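Local atomic coordinates of 5-carboxymethyl-2-hydroxymuconate semialdehyde dehydrogenase (PDB entry 2D4E), a protein that probably catalyses the NAD-dependent oxidation of 5-carboxymethyl-2-hydroxymuconate semialdehyde to the corresponding acid, as a member of the aldehyde dehydrogenase family. Residues Glu130-Phe134 against His470-Pro474. Residues are numbered along the deposited sequence; the frame is centred on the assembly and turned at random.
Sequences ENFAF and HLPTP
Glu130-Phe134 is one turn of an alpha helix, with Phe134 N hydrogen-bonded to Glu130 O at 2.7 Å; His470-Thr473 forms a type I beta turn (Leu471 -44/-35, Pro472 -70/-19), closed by a hydrogen bond from Thr473 N to His470 O at 3.0 Å. This turn leads into the Pro-Phe-Gly-Gly sequence familiar from aldehyde dehydrogenases. Phe134 CA and Leu471 CA stay 7.9 Å apart, and side chains fill the gap. Leu471 (m, t) points toward the helix and sets CB over one face of the Phe134 ring, a CH-pi contact 3.6 Å from the centroid. The t rotamer of Phe134 extends this flat ring outward, where CE1 also meets Pro472 CG at 3.8 Å. Leu471 CD1 rests 3.8 Å from Glu130 CG, the aliphatic part of a side chain whose carboxylate pairs with Arg127. Asn131 flanks the leucine and hydrogen-bonds Thr180. The contact thus joins helix 118-136, backed by helices 85-101 and 175-188 around Phe132, to the loop between strand 460-463 and helix 488-495, against which a second subunit packs.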
ATOM      1  N   GLU C 130      17.883  -9.699 -16.583  1.00 15.70           N
ATOM      2  CA  GLU C 130      17.331  -8.771 -15.596  1.00 18.73           C
ATOM      3  C   GLU C 130      15.903  -9.139 -15.194  1.00 16.30           C
ATOM      4  O   GLU C 130      15.496  -8.902 -14.054  1.00 16.85           O
ATOM      5  CB  GLU C 130      17.349  -7.336 -16.134  1.00 19.46           C
ATOM      6  CG  GLU C 130      16.655  -6.322 -15.221  1.00 26.57           C
ATOM      7  CD  GLU C 130      16.796  -4.880 -15.708  1.00 36.89           C
ATOM      8  OE1 GLU C 130      16.539  -4.619 -16.907  1.00 35.02           O
ATOM      9  OE2 GLU C 130      17.157  -4.008 -14.886  1.00 38.03           O
ATOM     10  N   ASN C 131      15.140  -9.701 -16.127  1.00 13.10           N
ATOM     11  CA  ASN C 131      13.773 -10.101 -15.826  1.00 18.55           C
ATOM     12  C   ASN C 131      13.784 -11.106 -14.670  1.00 16.74           C
ATOM     13  O   ASN C 131      12.975 -11.008 -13.748  1.00 17.40           O
ATOM     14  CB  ASN C 131      13.094 -10.726 -17.056  1.00 14.56           C
ATOM     15  CG  ASN C 131      12.652  -9.685 -18.077  1.00 15.46           C
ATOM     16  OD1 ASN C 131      12.481  -8.507 -17.751  1.00 19.29           O
ATOM     17  ND2 ASN C 131      12.444 -10.121 -19.318  1.00 13.89           N
ATOM     18  N   PHE C 132      14.707 -12.060 -14.716  1.00 14.71           N
ATOM     19  CA  PHE C 132      14.805 -13.060 -13.654  1.00 19.53           C
ATOM     20  C   PHE C 132      15.405 -12.491 -12.370  1.00 18.37           C
ATOM     21  O   PHE C 132      14.933 -12.785 -11.274  1.00 19.99           O
ATOM     22  CB  PHE C 132      15.626 -14.269 -14.121  1.00 18.38           C
ATOM     23  CG  PHE C 132      14.885 -15.170 -15.066  1.00 18.77           C
ATOM     24  CD1 PHE C 132      15.006 -15.012 -16.443  1.00 13.27           C
ATOM     25  CD2 PHE C 132      14.026 -16.151 -14.573  1.00 16.70           C
ATOM     26  CE1 PHE C 132      14.278 -15.817 -17.320  1.00 17.09           C
ATOM     27  CE2 PHE C 132      13.295 -16.961 -15.438  1.00 16.88           C
ATOM     28  CZ  PHE C 132      13.422 -16.791 -16.817  1.00 22.22           C
ATOM     29  N   ALA C 133      16.441 -11.672 -12.505  1.00 17.24           N
ATOM     30  CA  ALA C 133      17.073 -11.076 -11.336  1.00 19.22           C
ATOM     31  C   ALA C 133      16.074 -10.180 -10.611  1.00 21.22           C
ATOM     32  O   ALA C 133      16.061 -10.105  -9.375  1.00 19.83           O
ATOM     33  CB  ALA C 133      18.297 -10.265 -11.756  1.00 20.86           C
ATOM     34  N   PHE C 134      15.235  -9.507 -11.398  1.00 19.53           N
ATOM     35  CA  PHE C 134      14.219  -8.600 -10.877  1.00 16.56           C
ATOM     36  C   PHE C 134      13.148  -9.331 -10.066  1.00 18.88           C
ATOM     37  O   PHE C 134      12.958  -9.056  -8.882  1.00 19.22           O
ATOM     38  CB  PHE C 134      13.563  -7.851 -12.039  1.00 17.52           C
ATOM     39  CG  PHE C 134      12.462  -6.917 -11.626  1.00 18.91           C
ATOM     40  CD1 PHE C 134      12.738  -5.778 -10.872  1.00 19.04           C
ATOM     41  CD2 PHE C 134      11.146  -7.168 -12.004  1.00 18.47           C
ATOM     42  CE1 PHE C 134      11.722  -4.898 -10.504  1.00 18.68           C
ATOM     43  CE2 PHE C 134      10.119  -6.293 -11.638  1.00 20.12           C
ATOM     44  CZ  PHE C 134      10.410  -5.154 -10.886  1.00 17.09           C
ATOM     45  N   HIS C 470      10.894   1.208 -16.469  1.00 23.51           N
ATOM     46  CA  HIS C 470      11.238   1.035 -15.063  1.00 20.19           C
ATOM     47  C   HIS C 470      10.341  -0.136 -14.643  1.00 23.54           C
ATOM     48  O   HIS C 470       9.125   0.010 -14.470  1.00 17.44           O
ATOM     49  CB  HIS C 470      10.917   2.299 -14.265  1.00 16.25           C
ATOM     50  CG  HIS C 470      11.376   2.242 -12.840  1.00 15.62           C
ATOM     51  ND1 HIS C 470      12.590   1.701 -12.470  1.00 15.52           N
ATOM     52  CD2 HIS C 470      10.798   2.687 -11.701  1.00 14.40           C
ATOM     53  CE1 HIS C 470      12.738   1.814 -11.163  1.00 12.40           C
ATOM     54  NE2 HIS C 470      11.666   2.410 -10.672  1.00 17.83           N
ATOM     55  N   LEU C 471      10.967  -1.299 -14.507  1.00 14.88           N
ATOM     56  CA  LEU C 471      10.289  -2.550 -14.200  1.00 18.06           C
ATOM     57  C   LEU C 471       9.201  -2.609 -13.136  1.00 19.02           C
ATOM     58  O   LEU C 471       8.239  -3.362 -13.286  1.00 19.89           O
ATOM     59  CB  LEU C 471      11.338  -3.632 -13.931  1.00 19.42           C
ATOM     60  CG  LEU C 471      12.300  -3.851 -15.107  1.00 23.87           C
ATOM     61  CD1 LEU C 471      13.113  -5.113 -14.880  1.00 21.08           C
ATOM     62  CD2 LEU C 471      11.511  -3.966 -16.411  1.00 24.53           C
ATOM     63  N   PRO C 472       9.327  -1.828 -12.050  1.00 18.27           N
ATOM     64  CA  PRO C 472       8.285  -1.878 -11.017  1.00 19.29           C
ATOM     65  C   PRO C 472       6.935  -1.267 -11.421  1.00 24.28           C
ATOM     66  O   PRO C 472       5.911  -1.553 -10.797  1.00 16.72           O
ATOM     67  CB  PRO C 472       8.916  -1.119  -9.851  1.00 18.30           C
ATOM     68  CG  PRO C 472      10.391  -1.327 -10.065  1.00 23.55           C
ATOM     69  CD  PRO C 472      10.525  -1.133 -11.548  1.00 16.63           C
ATOM     70  N   THR C 473       6.930  -0.428 -12.452  1.00 19.56           N
ATOM     71  CA  THR C 473       5.687   0.219 -12.868  1.00 15.42           C
ATOM     72  C   THR C 473       4.757  -0.737 -13.592  1.00 15.26           C
ATOM     73  O   THR C 473       5.192  -1.740 -14.162  1.00 16.78           O
ATOM     74  CB  THR C 473       5.949   1.430 -13.792  1.00 14.66           C
ATOM     75  OG1 THR C 473       6.491   0.976 -15.037  1.00 13.26           O
ATOM     76  CG2 THR C 473       6.922   2.393 -13.148  1.00 13.46           C
ATOM     77  N   PRO C 474       3.450  -0.442 -13.571  1.00 14.55           N
ATOM     78  CA  PRO C 474       2.505  -1.323 -14.258  1.00  8.92           C
ATOM     79  C   PRO C 474       2.575  -1.127 -15.769  1.00 15.95           C
ATOM     80  O   PRO C 474       2.459  -0.006 -16.275  1.00 16.31           O
ATOM     81  CB  PRO C 474       1.161  -0.918 -13.662  1.00 12.34           C
ATOM     82  CG  PRO C 474       1.344   0.543 -13.374  1.00 15.88           C
ATOM     83  CD  PRO C 474       2.750   0.610 -12.811  1.00 10.65           C
TER